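Side-chain contacts in STAS/SEC14 domain-containing protein (Shewanella loihica PV-4, PDB 2Q3L), which is of unknown function but has a SpoIIAA-like (STAS) fold and may associate with membranes and bind a ligand: residues I13-Q17 against D18-L22; H32-Y35 against E36-T39; L66-H69 against A70-D74; L75-G78 against L79-K83; Q97-A100 against T101-A104. One frame throughout, in Å; residues are numbered along the deposited sequence. Where two conformers were deposited one is given.

Contact 1: residues I13-Q17 against D18-L22; sequences IERSQ and DDFYL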
loop_
_atom_site.group_PDB
_atom_site.type_symbol
_atom_site.label_atom_id
_atom_site.label_comp_id
_atom_site.label_asym_id
_atom_site.label_seq_id
_atom_site.Cartn_x
_atom_site.Cartn_y
_atom_site.Cartn_z
ATOM N N ILE A 13 18.293 1.810 17.016
ATOM C CA ILE A 13 19.598 1.277 17.289
ATOM C C ILE A 13 19.517 0.793 18.722
ATOM O O ILE A 13 19.142 1.559 19.596
ATOM C CB ILE A 13 20.711 2.258 16.970
ATOM C CG1 ILE A 13 20.710 2.452 15.437
ATOM C CG2 ILE A 13 22.053 1.684 17.468
ATOM C CD1 ILE A 13 21.582 3.594 14.948
ATOM N N GLU A 14 19.755 -0.514 18.913
ATOM C CA GLU A 14 19.664 -1.181 20.210
ATOM C C GLU A 14 21.048 -1.659 20.679
ATOM O O GLU A 14 22.024 -1.664 19.930
ATOM C CB GLU A 14 18.648 -2.367 20.176
ATOM C CG GLU A 14 17.143 -1.963 20.036
ATOM C CD GLU A 14 16.089 -3.074 20.370
ATOM O OE1 GLU A 14 16.291 -4.296 20.159
ATOM O OE2 GLU A 14 15.000 -2.692 20.832
ATOM N N ARG A 15 21.105 -2.058 21.937
ATOM C CA ARG A 15 22.323 -2.556 22.557
ATOM C C ARG A 15 22.126 -3.949 23.124
ATOM O O ARG A 15 21.073 -4.233 23.645
ATOM C CB ARG A 15 22.649 -1.614 23.690
ATOM C CG ARG A 15 23.756 -1.992 24.569
ATOM C CD ARG A 15 23.919 -0.863 25.536
ATOM N NE ARG A 15 24.882 -1.187 26.569
ATOM C CZ ARG A 15 25.404 -0.287 27.403
ATOM N NH1 ARG A 15 25.072 1.003 27.322
ATOM N NH2 ARG A 15 26.283 -0.674 28.314
ATOM N N SER A 16 23.155 -4.786 22.991
ATOM C CA SER A 16 23.249 -6.086 23.642
ATOM C C SER A 16 24.647 -6.171 24.259
ATOM O O SER A 16 25.638 -6.453 23.573
ATOM C CB SER A 16 23.033 -7.249 22.673
ATOM O OG SER A 16 23.157 -8.459 23.412
ATOM N N GLN A 17 24.735 -5.932 25.561
ATOM C CA GLN A 17 26.035 -5.971 26.252
ATOM C C GLN A 17 26.893 -4.820 25.745
ATOM O O GLN A 17 26.460 -3.689 25.861
ATOM C CB GLN A 17 26.694 -7.355 26.127
ATOM C CG GLN A 17 25.855 -8.449 26.806
ATOM C CD GLN A 17 26.435 -9.849 26.682
ATOM O OE1 GLN A 17 27.063 -10.351 27.625
ATOM N NE2 GLN A 17 26.224 -10.492 25.525
ATOM N N ASP A 18 28.053 -5.087 25.151
ATOM C CA ASP A 18 28.927 -4.028 24.619
ATOM C C ASP A 18 28.808 -3.797 23.103
ATOM O O ASP A 18 29.684 -3.167 22.505
ATOM C CB ASP A 18 30.390 -4.336 24.956
ATOM C CG ASP A 18 30.686 -4.234 26.435
ATOM O OD1 ASP A 18 29.910 -3.582 27.172
ATOM O OD2 ASP A 18 31.722 -4.802 26.864
ATOM N N ASP A 19 27.731 -4.279 22.491
ATOM C CA ASP A 19 27.536 -4.147 21.060
ATOM C C ASP A 19 26.237 -3.417 20.739
ATOM O O ASP A 19 25.216 -3.598 21.396
ATOM C CB ASP A 19 27.501 -5.534 20.420
ATOM C CG ASP A 19 28.721 -6.355 20.760
ATOM O OD1 ASP A 19 29.801 -5.980 20.277
ATOM O OD2 ASP A 19 28.596 -7.364 21.524
ATOM N N PHE A 20 26.302 -2.559 19.739
ATOM C CA PHE A 20 25.127 -1.895 19.223
ATOM C C PHE A 20 24.675 -2.670 17.970
ATOM O O PHE A 20 25.482 -3.302 17.313
ATOM C CB PHE A 20 25.382 -0.433 18.888
ATOM C CG PHE A 20 25.529 0.453 20.086
ATOM C CD1 PHE A 20 24.413 0.780 20.869
ATOM C CD2 PHE A 20 26.771 1.017 20.411
ATOM C CE1 PHE A 20 24.528 1.618 21.983
ATOM C CE2 PHE A 20 26.897 1.873 21.531
ATOM C CZ PHE A 20 25.786 2.150 22.328
ATOM N N TYR A 21 23.380 -2.682 17.685
ATOM C CA TYR A 21 22.889 -3.332 16.486
ATOM C C TYR A 21 21.701 -2.526 15.993
ATOM O O TYR A 21 21.057 -1.804 16.760
ATOM C CB TYR A 21 22.515 -4.820 16.711
ATOM C CG TYR A 21 21.404 -5.067 17.701
ATOM C CD1 TYR A 21 21.672 -5.176 19.072
ATOM C CD2 TYR A 21 20.094 -5.194 17.287
ATOM C CE1 TYR A 21 20.640 -5.403 19.998
ATOM C CE2 TYR A 21 19.059 -5.416 18.192
ATOM C CZ TYR A 21 19.331 -5.517 19.538
ATOM O OH TYR A 21 18.290 -5.728 20.424
ATOM N N LEU A 22 21.440 -2.652 14.700
ATOM C CA LEU A 22 20.352 -1.969 14.054
ATOM C C LEU A 22 19.142 -2.888 14.155
ATOM O O LEU A 22 19.242 -4.075 13.870
ATOM C CB LEU A 22 20.752 -1.642 12.613
ATOM C CG LEU A 22 19.826 -0.766 11.805
ATOM C CD1 LEU A 22 19.578 0.545 12.494
ATOM C CD2 LEU A 22 20.370 -0.567 10.352
#
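Glu14 and Tyr21 meet across a hydrogen-bonded pair of an antiparallel hairpin whose type II' turn runs from Ser16 to Asp19. Main-chain bonds hold the two strands: Tyr21 N reaches Glu14 O at 2.8 Å, Glu14 N returns the bond to Tyr21 O, and Ser16 and Asp19 bond each other in the same way beside the turn. Gln17, at the second turn position, has the positive phi (67°) that this turn requires, and its O accepts from Arg15 NE at 3.0 Å.

The aromatic contact is a CH-pi one. Tyr21 CG sits between its own N and carbonyl carbon (chi1 62°), which leans the ring across the neighbouring strand; Glu14 CB then lies over one ring face, 3.7 Å from the centroid. Tyrosine suits this buried place, its ring packing on Leu122, Leu125 and Val55 while its hydroxyl lies by Glu14. Apolar packing fills the other side of the sheet, with Ile13 CG1 3.7 Å from Leu22 CD1.

Tyr21 OH donates to Glu14 OE1, but the very short modelled length makes the detail doubtful. Glu14 OE1 also forms a salt bridge with Lys118 NZ, which ties strand 7-16 to helix 118-125 and probably keeps the carboxylate ionised.

Contact 2: residues H32-Y35 against E36-T39; sequences HEDY and EQMT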
loop_
_atom_site.group_PDB
_atom_site.type_symbol
_atom_site.label_atom_id
_atom_site.label_comp_id
_atom_site.label_asym_id
_atom_site.label_seq_id
_atom_site.Cartn_x
_atom_site.Cartn_y
_atom_site.Cartn_z
ATOM N N HIS A 32 4.681 1.502 0.464
ATOM C CA HIS A 32 5.741 2.350 0.013
ATOM C C HIS A 32 5.973 3.565 0.958
ATOM O O HIS A 32 7.111 3.991 1.204
ATOM C CB HIS A 32 5.379 2.811 -1.392
ATOM C CG HIS A 32 6.226 3.929 -1.891
ATOM N ND1 HIS A 32 7.576 3.778 -2.160
ATOM C CD2 HIS A 32 5.917 5.211 -2.200
ATOM C CE1 HIS A 32 8.058 4.923 -2.605
ATOM N NE2 HIS A 32 7.076 5.802 -2.661
ATOM N N GLU A 33 4.885 4.091 1.501
ATOM C CA GLU A 33 4.926 5.185 2.449
ATOM C C GLU A 33 5.688 4.738 3.697
ATOM O O GLU A 33 6.409 5.530 4.255
ATOM C CB GLU A 33 3.532 5.680 2.801
ATOM C CG GLU A 33 2.780 6.354 1.618
ATOM C CD GLU A 33 2.431 5.423 0.383
ATOM O OE1 GLU A 33 2.172 4.193 0.559
ATOM O OE2 GLU A 33 2.393 5.945 -0.774
ATOM N N ASP A 34 5.576 3.470 4.088
ATOM C CA ASP A 34 6.333 2.945 5.243
ATOM C C ASP A 34 7.823 2.939 4.950
ATOM O O ASP A 34 8.595 3.294 5.842
ATOM C CB ASP A 34 5.858 1.534 5.672
ATOM C CG ASP A 34 4.403 1.512 6.126
ATOM O OD1 ASP A 34 3.869 2.588 6.480
ATOM O OD2 ASP A 34 3.793 0.429 6.088
ATOM N N TYR A 35 8.225 2.496 3.740
ATOM C CA TYR A 35 9.635 2.516 3.335
ATOM C C TYR A 35 10.150 3.942 3.228
ATOM O O TYR A 35 11.294 4.215 3.561
ATOM C CB TYR A 35 9.885 1.702 2.051
ATOM C CG TYR A 35 9.997 0.237 2.362
ATOM C CD1 TYR A 35 8.852 -0.566 2.484
ATOM C CD2 TYR A 35 11.227 -0.328 2.654
ATOM C CE1 TYR A 35 8.945 -1.951 2.868
ATOM C CE2 TYR A 35 11.339 -1.701 3.006
ATOM C CZ TYR A 35 10.185 -2.492 3.112
ATOM O OH TYR A 35 10.295 -3.811 3.453
ATOM N N GLU A 36 9.322 4.843 2.733
ATOM C CA GLU A 36 9.673 6.233 2.713
ATOM C C GLU A 36 9.915 6.831 4.091
ATOM O O GLU A 36 10.823 7.601 4.227
ATOM C CB GLU A 36 8.578 7.066 2.025
ATOM C CG GLU A 36 8.634 7.009 0.559
ATOM C CD GLU A 36 7.684 8.009 -0.060
ATOM O OE1 GLU A 36 6.559 8.161 0.476
ATOM O OE2 GLU A 36 8.071 8.635 -1.082
ATOM N N GLN A 37 9.069 6.532 5.078
ATOM C CA GLN A 37 9.257 7.033 6.439
ATOM C C GLN A 37 10.542 6.518 7.090
ATOM O O GLN A 37 11.199 7.205 7.864
ATOM C CB GLN A 37 8.129 6.596 7.364
ATOM C CG GLN A 37 6.791 7.285 7.196
ATOM C CD GLN A 37 5.705 6.668 8.127
ATOM O OE1 GLN A 37 5.985 6.231 9.266
ATOM N NE2 GLN A 37 4.469 6.620 7.622
HETATM N N MSE A 38 10.894 5.299 6.767
HETATM C CA MSE A 38 12.043 4.625 7.388
HETATM C C MSE A 38 13.404 4.920 6.736
HETATM O O MSE A 38 14.464 4.717 7.354
HETATM C CB MSE A 38 11.720 3.103 7.369
HETATM C CG MSE A 38 12.776 2.174 7.969
HETATM SE SE MSE A 38 14.057 1.628 6.586
HETATM C CE MSE A 38 13.266 -0.010 5.914
ATOM N N THR A 39 13.374 5.323 5.466
ATOM C CA THR A 39 14.593 5.423 4.675
ATOM C C THR A 39 15.617 6.457 5.178
ATOM O O THR A 39 16.797 6.131 5.221
ATOM C CB THR A 39 14.287 5.542 3.173
ATOM O OG1 THR A 39 13.621 4.334 2.746
ATOM C CG2 THR A 39 15.561 5.725 2.361
#
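Glu36 reaches back one turn of helix 32-45 to His32 and lays its CG over one face of the imidazole, 4.0 Å from the ring centroid, a CH-pi contact. The carboxylate is turned 34° from the ring plane. With His32 CG anti to its own N (chi1 167°), the ring lies close to the following turn, where the extended glutamate can cross it. Its ND1 is hydrogen-bonded to Asp73 OD2 of helix 68-81, and the ring also stacks on that of His69, so histidine suits a place where a flat face and a polar nitrogen are both used.

Apolar contact belongs to Tyr35 and Met38, a selenomethionine. They lie side by side and point the same way, the methyl CE of Met38 being 3.9 Å from Tyr35 CD2. A chain bent at chi2 and chi3 brings that methyl back to the ring. Both side chains also pack on Ile9 of strand 7-16, as the helix of the beta-alpha-beta unit 19-30, 32-45, 54-66 covers the sheet. Tyr35 OH bonds a bound methylpentanediol, probably from the crystallisation liquor, which may mark a pocket.

The hydrogen bonds are mostly main-chain ones of the helix: Glu36 N to His32 O at 2.8 Å, Gln37 N to Glu33 O at 3.0 Å, and Met38 N to Asp34 O. Thr39 N makes a weak one to Tyr35 O. Thr39 OG1 turns back to the same oxygen, as threonine hydroxyls often do in helices, though its modelled length is too short to trust.

Contact 3: residues L66-H69 against A70-D74; sequences LSLH and AAWDD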
loop_
_atom_site.group_PDB
_atom_site.type_symbol
_atom_site.label_atom_id
_atom_site.label_comp_id
_atom_site.label_asym_id
_atom_site.label_seq_id
_atom_site.Cartn_x
_atom_site.Cartn_y
_atom_site.Cartn_z
ATOM N N LEU A 66 4.283 -7.451 2.027
ATOM C CA LEU A 66 4.672 -6.193 1.408
ATOM C C LEU A 66 3.790 -5.878 0.207
ATOM O O LEU A 66 3.507 -6.762 -0.567
ATOM C CB LEU A 66 6.125 -6.247 0.931
ATOM C CG LEU A 66 7.266 -6.055 1.946
ATOM C CD1 LEU A 66 7.362 -7.199 2.921
ATOM C CD2 LEU A 66 8.548 -5.907 1.217
ATOM N N SER A 67 3.413 -4.625 0.017
ATOM C CA SER A 67 2.736 -4.246 -1.220
ATOM C C SER A 67 3.751 -4.434 -2.332
ATOM O O SER A 67 4.949 -4.627 -2.077
ATOM C CB SER A 67 2.287 -2.788 -1.221
ATOM O OG SER A 67 3.400 -1.866 -1.270
ATOM N N LEU A 68 3.275 -4.343 -3.561
ATOM C CA LEU A 68 4.127 -4.523 -4.721
ATOM C C LEU A 68 5.199 -3.443 -4.744
ATOM O O LEU A 68 6.403 -3.734 -4.901
ATOM C CB LEU A 68 3.266 -4.498 -6.000
ATOM C CG LEU A 68 3.947 -4.560 -7.372
ATOM C CD1 LEU A 68 4.873 -5.768 -7.486
ATOM C CD2 LEU A 68 2.889 -4.539 -8.478
ATOM N N HIS A 69 4.766 -2.192 -4.572
ATOM C CA HIS A 69 5.696 -1.067 -4.556
ATOM C C HIS A 69 6.699 -1.234 -3.397
ATOM O O HIS A 69 7.883 -1.003 -3.587
ATOM C CB HIS A 69 4.930 0.247 -4.439
ATOM C CG HIS A 69 5.706 1.471 -4.812
ATOM N ND1 HIS A 69 5.088 2.692 -5.030
ATOM C CD2 HIS A 69 7.027 1.665 -5.069
ATOM C CE1 HIS A 69 6.000 3.581 -5.388
ATOM N NE2 HIS A 69 7.176 2.979 -5.440
ATOM N N ALA A 70 6.224 -1.634 -2.208
ATOM C CA ALA A 70 7.077 -1.858 -1.058
ATOM C C ALA A 70 8.146 -2.925 -1.323
ATOM O O ALA A 70 9.299 -2.741 -0.930
ATOM C CB ALA A 70 6.285 -2.216 0.148
ATOM N N ALA A 71 7.778 -4.014 -2.002
ATOM C CA ALA A 71 8.750 -5.038 -2.356
ATOM C C ALA A 71 9.878 -4.462 -3.224
ATOM O O ALA A 71 11.028 -4.854 -3.107
ATOM C CB ALA A 71 8.071 -6.182 -3.068
ATOM N N TRP A 72 9.543 -3.557 -4.125
ATOM C CA TRP A 72 10.552 -2.892 -4.920
ATOM C C TRP A 72 11.442 -1.964 -4.104
ATOM O O TRP A 72 12.635 -1.931 -4.360
ATOM C CB TRP A 72 9.917 -2.158 -6.092
ATOM C CG TRP A 72 9.321 -3.093 -7.080
ATOM C CD1 TRP A 72 9.743 -4.388 -7.370
ATOM C CD2 TRP A 72 8.273 -2.812 -7.992
ATOM N NE1 TRP A 72 8.985 -4.922 -8.358
ATOM C CE2 TRP A 72 8.078 -3.984 -8.773
ATOM C CE3 TRP A 72 7.503 -1.682 -8.262
ATOM C CZ2 TRP A 72 7.134 -4.059 -9.776
ATOM C CZ3 TRP A 72 6.552 -1.761 -9.270
ATOM C CH2 TRP A 72 6.374 -2.940 -10.006
ATOM N N ASP A 73 10.849 -1.208 -3.158
ATOM C CA ASP A 73 11.593 -0.337 -2.233
ATOM C C ASP A 73 12.583 -1.183 -1.437
ATOM O O ASP A 73 13.724 -0.788 -1.214
ATOM C CB ASP A 73 10.655 0.358 -1.189
ATOM C CG ASP A 73 9.776 1.431 -1.791
ATOM O OD1 ASP A 73 10.247 2.124 -2.690
ATOM O OD2 ASP A 73 8.624 1.608 -1.354
ATOM N N ASP A 74 12.097 -2.313 -0.931
ATOM C CA ASP A 74 12.940 -3.226 -0.185
ATOM C C ASP A 74 14.148 -3.714 -0.991
ATOM O O ASP A 74 15.267 -3.727 -0.513
ATOM C CB ASP A 74 12.113 -4.402 0.235
ATOM C CG ASP A 74 12.830 -5.280 1.240
ATOM O OD1 ASP A 74 13.279 -4.724 2.248
ATOM O OD2 ASP A 74 12.913 -6.515 1.041
#
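Leu68 rests on Trp72 one turn further along helix 68-81: its methyl CD1 sits over a face of the indole, 4.1 Å from the centroid of the six-membered ring and 3.6 Å from Trp72 CZ2. A chi1 of 175° at Leu68 turns the branched end toward Trp72, within reach of the broad ring. The carbonyl oxygen Leu68 O lies over a ring face too, near the rim, while accepting from Trp72 N. Leu68 and Trp72 of the second subunit pack against this pair in turn, so Leu68 and Trp72 form part of the contact between subunits.

Around the helix, Leu66 is the bump and two alanines form the shallow hollow. Leu66 CB lies 4.1 Å from Ala70 CB, while its CD2 comes to 3.7 Å from Ala71 CA and also meets Asp74 CB. Small residues suit this place because the leucine lies close against the helix backbone, with Tyr35 of helix 32-45 covering Leu66 and Ala70.

Ser67 is the N-cap. Its O takes Ala71 N, and its OG accepts from Ala70 N at 3.0 Å; if OG is correctly placed, the cap gives the Ala70 amide an acceptor where no earlier helix carbonyl can.

Contact 4: residues L75-G78 against L79-K83; sequences LKLG and LKHGK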
loop_
_atom_site.group_PDB
_atom_site.type_symbol
_atom_site.label_atom_id
_atom_site.label_comp_id
_atom_site.label_asym_id
_atom_site.label_seq_id
_atom_site.Cartn_x
_atom_site.Cartn_y
_atom_site.Cartn_z
ATOM N N LEU A 75 13.927 -4.134 -2.223
ATOM C CA LEU A 75 15.025 -4.598 -3.064
ATOM C C LEU A 75 16.015 -3.477 -3.357
ATOM O O LEU A 75 17.227 -3.700 -3.381
ATOM C CB LEU A 75 14.498 -5.217 -4.351
ATOM C CG LEU A 75 15.492 -5.725 -5.390
ATOM C CD1 LEU A 75 16.449 -6.737 -4.749
ATOM C CD2 LEU A 75 14.699 -6.330 -6.522
ATOM N N LYS A 76 15.484 -2.282 -3.592
ATOM C CA LYS A 76 16.304 -1.067 -3.827
ATOM C C LYS A 76 17.194 -0.763 -2.626
ATOM O O LYS A 76 18.368 -0.452 -2.785
ATOM C CB LYS A 76 15.398 0.092 -4.126
ATOM C CG LYS A 76 16.060 1.435 -4.075
ATOM C CD LYS A 76 15.103 2.528 -4.536
ATOM C CE LYS A 76 15.894 3.869 -4.779
ATOM N NZ LYS A 76 15.316 4.932 -5.717
ATOM N N LEU A 77 16.640 -0.867 -1.414
ATOM C CA LEU A 77 17.430 -0.692 -0.214
ATOM C C LEU A 77 18.477 -1.802 -0.109
ATOM O O LEU A 77 19.609 -1.512 0.221
ATOM C CB LEU A 77 16.559 -0.598 1.059
ATOM C CG LEU A 77 15.707 0.672 1.116
ATOM C CD1 LEU A 77 14.870 0.713 2.356
ATOM C CD2 LEU A 77 16.542 1.924 1.006
ATOM N N GLY A 78 18.152 -3.047 -0.441
ATOM C CA GLY A 78 19.170 -4.117 -0.404
ATOM C C GLY A 78 20.337 -3.920 -1.376
ATOM O O GLY A 78 21.521 -4.147 -1.038
ATOM N N LEU A 79 20.016 -3.478 -2.587
ATOM C CA LEU A 79 21.014 -3.225 -3.607
ATOM C C LEU A 79 21.900 -2.070 -3.202
ATOM O O LEU A 79 23.128 -2.073 -3.486
ATOM C CB LEU A 79 20.338 -2.937 -4.934
ATOM C CG LEU A 79 19.744 -4.165 -5.628
ATOM C CD1 LEU A 79 18.773 -3.718 -6.690
ATOM C CD2 LEU A 79 20.850 -5.018 -6.225
ATOM N N LYS A 80 21.298 -1.113 -2.498
ATOM C CA LYS A 80 22.033 0.112 -2.077
ATOM C C LYS A 80 22.831 -0.019 -0.817
ATOM O O LYS A 80 23.915 0.544 -0.751
ATOM C CB LYS A 80 21.092 1.262 -1.904
ATOM C CG LYS A 80 20.474 1.628 -3.294
ATOM C CD LYS A 80 19.631 2.868 -3.163
ATOM C CE LYS A 80 19.395 3.515 -4.485
ATOM N NZ LYS A 80 18.616 4.734 -4.263
ATOM N N HIS A 81 22.338 -0.792 0.158
ATOM C CA HIS A 81 23.012 -0.869 1.485
ATOM C C HIS A 81 23.402 -2.212 1.971
ATOM O O HIS A 81 24.139 -2.293 2.968
ATOM C CB HIS A 81 22.095 -0.229 2.566
ATOM C CG HIS A 81 21.630 1.147 2.209
ATOM N ND1 HIS A 81 22.484 2.233 2.182
ATOM C CD2 HIS A 81 20.421 1.604 1.800
ATOM C CE1 HIS A 81 21.814 3.299 1.772
ATOM N NE2 HIS A 81 20.560 2.951 1.548
ATOM N N GLY A 82 22.965 -3.267 1.283
ATOM C CA GLY A 82 23.124 -4.605 1.793
ATOM C C GLY A 82 24.529 -5.067 2.016
ATOM O O GLY A 82 24.801 -5.843 2.943
ATOM N N LYS A 83 25.440 -4.613 1.156
ATOM C CA LYS A 83 26.845 -5.047 1.227
ATOM C C LYS A 83 27.487 -4.569 2.559
ATOM O O LYS A 83 28.482 -5.125 2.999
ATOM C CB LYS A 83 27.600 -4.527 -0.035
ATOM C CG LYS A 83 29.036 -5.034 -0.274
ATOM C CD LYS A 83 29.103 -6.556 -0.469
ATOM C CE LYS A 83 30.554 -7.126 -0.669
ATOM N NZ LYS A 83 31.242 -6.609 -1.911
#
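Leu77 CD2 approaches the His81 imidazole at its edge, in the ring plane, 4.0 Å from His81 CD2. One face of that ring is taken by Lys80 CB, 3.7 Å above the plane and offset toward the rim. With chi1 at -52°, His81 CG is anti to the carbonyl carbon and the ring is directed back toward Leu77.

Leu77 is the inward-facing residue here, packing against Tyr35, Met38, Thr39 and Leu42 of helix 32-45. It thereby joins the two neighbouring helices of the fold, helix 68-81 being the connection between the parallel strands 54-66 and 85-91 in a beta-alpha-beta unit. A leucine suits this seam between helices, being branched and wholly apolar.

On the outer side, Leu79 CD1 touches Leu75 CG at 4.1 Å. Lys76 and Lys80 run as two extended chains that cross, with Lys80 CE 3.5 Å from Lys76 CE; Lys76 NZ and Lys80 NZ, like charges, lie 3.6 Å apart and probably repel.

Among the backbone bonds of the helix is His81 N to Leu77 O at 2.8 Å. Gly82 N reaches Gly78 O from above the carbonyl plane, and glycine suits position 82 because Gly78 O already crowds the space beside its CA.

Contact 5: residues Q97-A100 against T101-A104; sequences QEWA and TRVA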
loop_
_atom_site.group_PDB
_atom_site.type_symbol
_atom_site.label_atom_id
_atom_site.label_comp_id
_atom_site.label_asym_id
_atom_site.label_seq_id
_atom_site.Cartn_x
_atom_site.Cartn_y
_atom_site.Cartn_z
ATOM N N GLN A 97 8.956 -19.363 7.024
ATOM C CA GLN A 97 9.757 -18.139 7.150
ATOM C C GLN A 97 11.245 -18.461 7.264
ATOM O O GLN A 97 12.090 -17.616 6.894
ATOM C CB GLN A 97 9.346 -17.278 8.365
ATOM C CG GLN A 97 8.047 -16.513 8.204
ATOM C CD GLN A 97 7.746 -15.607 9.381
ATOM O OE1 GLN A 97 8.381 -15.662 10.405
ATOM N NE2 GLN A 97 6.775 -14.765 9.219
ATOM N N GLU A 98 11.564 -19.630 7.838
ATOM C CA GLU A 98 12.951 -20.067 7.961
ATOM C C GLU A 98 13.463 -20.311 6.557
ATOM O O GLU A 98 14.497 -19.815 6.165
ATOM C CB GLU A 98 13.089 -21.340 8.801
ATOM C CG GLU A 98 14.561 -21.775 8.937
ATOM C CD GLU A 98 14.745 -23.067 9.690
ATOM O OE1 GLU A 98 13.740 -23.770 9.963
ATOM O OE2 GLU A 98 15.912 -23.371 10.010
ATOM N N TRP A 99 12.694 -21.023 5.775
ATOM C CA TRP A 99 13.037 -21.283 4.396
ATOM C C TRP A 99 13.243 -19.990 3.599
ATOM O O TRP A 99 14.239 -19.853 2.923
ATOM C CB TRP A 99 11.962 -22.176 3.760
ATOM C CG TRP A 99 12.165 -22.368 2.334
ATOM C CD1 TRP A 99 12.978 -23.279 1.749
ATOM C CD2 TRP A 99 11.561 -21.622 1.278
ATOM N NE1 TRP A 99 12.915 -23.151 0.389
ATOM C CE2 TRP A 99 12.057 -22.133 0.075
ATOM C CE3 TRP A 99 10.635 -20.580 1.235
ATOM C CZ2 TRP A 99 11.662 -21.643 -1.159
ATOM C CZ3 TRP A 99 10.263 -20.074 0.012
ATOM C CH2 TRP A 99 10.771 -20.604 -1.168
ATOM N N ALA A 100 12.327 -19.042 3.706
ATOM C CA ALA A 100 12.467 -17.738 3.032
ATOM C C ALA A 100 13.712 -16.971 3.457
ATOM O O ALA A 100 14.228 -16.178 2.702
ATOM C CB ALA A 100 11.242 -16.868 3.283
ATOM N N THR A 101 14.164 -17.188 4.685
ATOM C CA THR A 101 15.382 -16.554 5.206
ATOM C C THR A 101 16.614 -17.172 4.533
ATOM O O THR A 101 17.563 -16.462 4.220
ATOM C CB THR A 101 15.447 -16.698 6.752
ATOM O OG1 THR A 101 14.324 -16.009 7.328
ATOM C CG2 THR A 101 16.687 -16.066 7.300
ATOM N N ARG A 102 16.565 -18.495 4.322
ATOM C CA ARG A 102 17.607 -19.262 3.643
ATOM C C ARG A 102 17.695 -18.870 2.172
ATOM O O ARG A 102 18.791 -18.772 1.609
ATOM C CB ARG A 102 17.381 -20.764 3.823
ATOM C CG ARG A 102 17.649 -21.173 5.270
ATOM C CD ARG A 102 17.755 -22.708 5.516
ATOM N NE ARG A 102 16.467 -23.393 5.568
ATOM C CZ ARG A 102 15.948 -24.190 4.628
ATOM N NH1 ARG A 102 16.597 -24.453 3.491
ATOM N NH2 ARG A 102 14.750 -24.744 4.831
ATOM N N VAL A 103 16.550 -18.625 1.553
ATOM C CA VAL A 103 16.526 -18.109 0.193
ATOM C C VAL A 103 17.147 -16.711 0.182
ATOM O O VAL A 103 18.044 -16.422 -0.632
ATOM C CB VAL A 103 15.106 -18.082 -0.355
ATOM C CG1 VAL A 103 15.035 -17.321 -1.657
ATOM C CG2 VAL A 103 14.596 -19.490 -0.545
ATOM N N ALA A 104 16.722 -15.821 1.083
ATOM C CA ALA A 104 17.355 -14.488 1.116
ATOM C C ALA A 104 18.878 -14.570 1.319
ATOM O O ALA A 104 19.637 -13.741 0.786
ATOM C CB ALA A 104 16.801 -13.684 2.225
#
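Thr101, buried, is the tightly held part of this contact. Its OG1 and its N both donate to Gln97 O, at 2.8 and 3.1 Å, reaching the carbonyl from opposite faces of its plane, so one oxygen holds hydroxyl and amide together. A threonine suits the place, since its hydroxyl is satisfied within the helix. Thr101 packs on Phe114 of strand 111-115, as befits the inner side of helix 95-107, the connection in the beta-alpha-beta unit between strands 85-91 and 111-115. Further along, Ala104 O bonds Thr108, one of the residues of the sodium site with Asn105 and Gly110.

Toward solvent the contacts gather round the exposed Trp99. Val103 sets its CG2 methyl over a face of the indole in a CH-pi contact, 3.9 Å from the centroid of the six-membered ring and 3.7 Å from Trp99 CZ2. The tryptophan's chi1 of 174° swings the ring alongside the following turn, within reach of this methyl. Arg102 brings NH2 to the edge of the same ring, 3.8 Å from Trp99 CD1, with guanidinium and ring planes 80° apart. Glu98 OE2 stays 4.5 Å from Arg102 NE, beyond a salt bridge, so this pair at the surface probably attracts only through longer-range charge.

From the N terminus, contact 1 closes the hairpin between strands 7-16 and 19-30, at the edge of the sheet. Contact 2 follows at the start of helix 32-45, then contacts 3 and 4 adjoin along helix 68-81, and contact 5 lies in helix 95-107. All five are local and in series, so none nests within or crosses another. Space joins what sequence separates: contacts 2 and 3 touch where their helices begin, and both reach the second subunit, while contact 2 meets contact 4 further along. Contacts 1 and 5 stand apart from the rest and from each other, with centres about 24 Å apart.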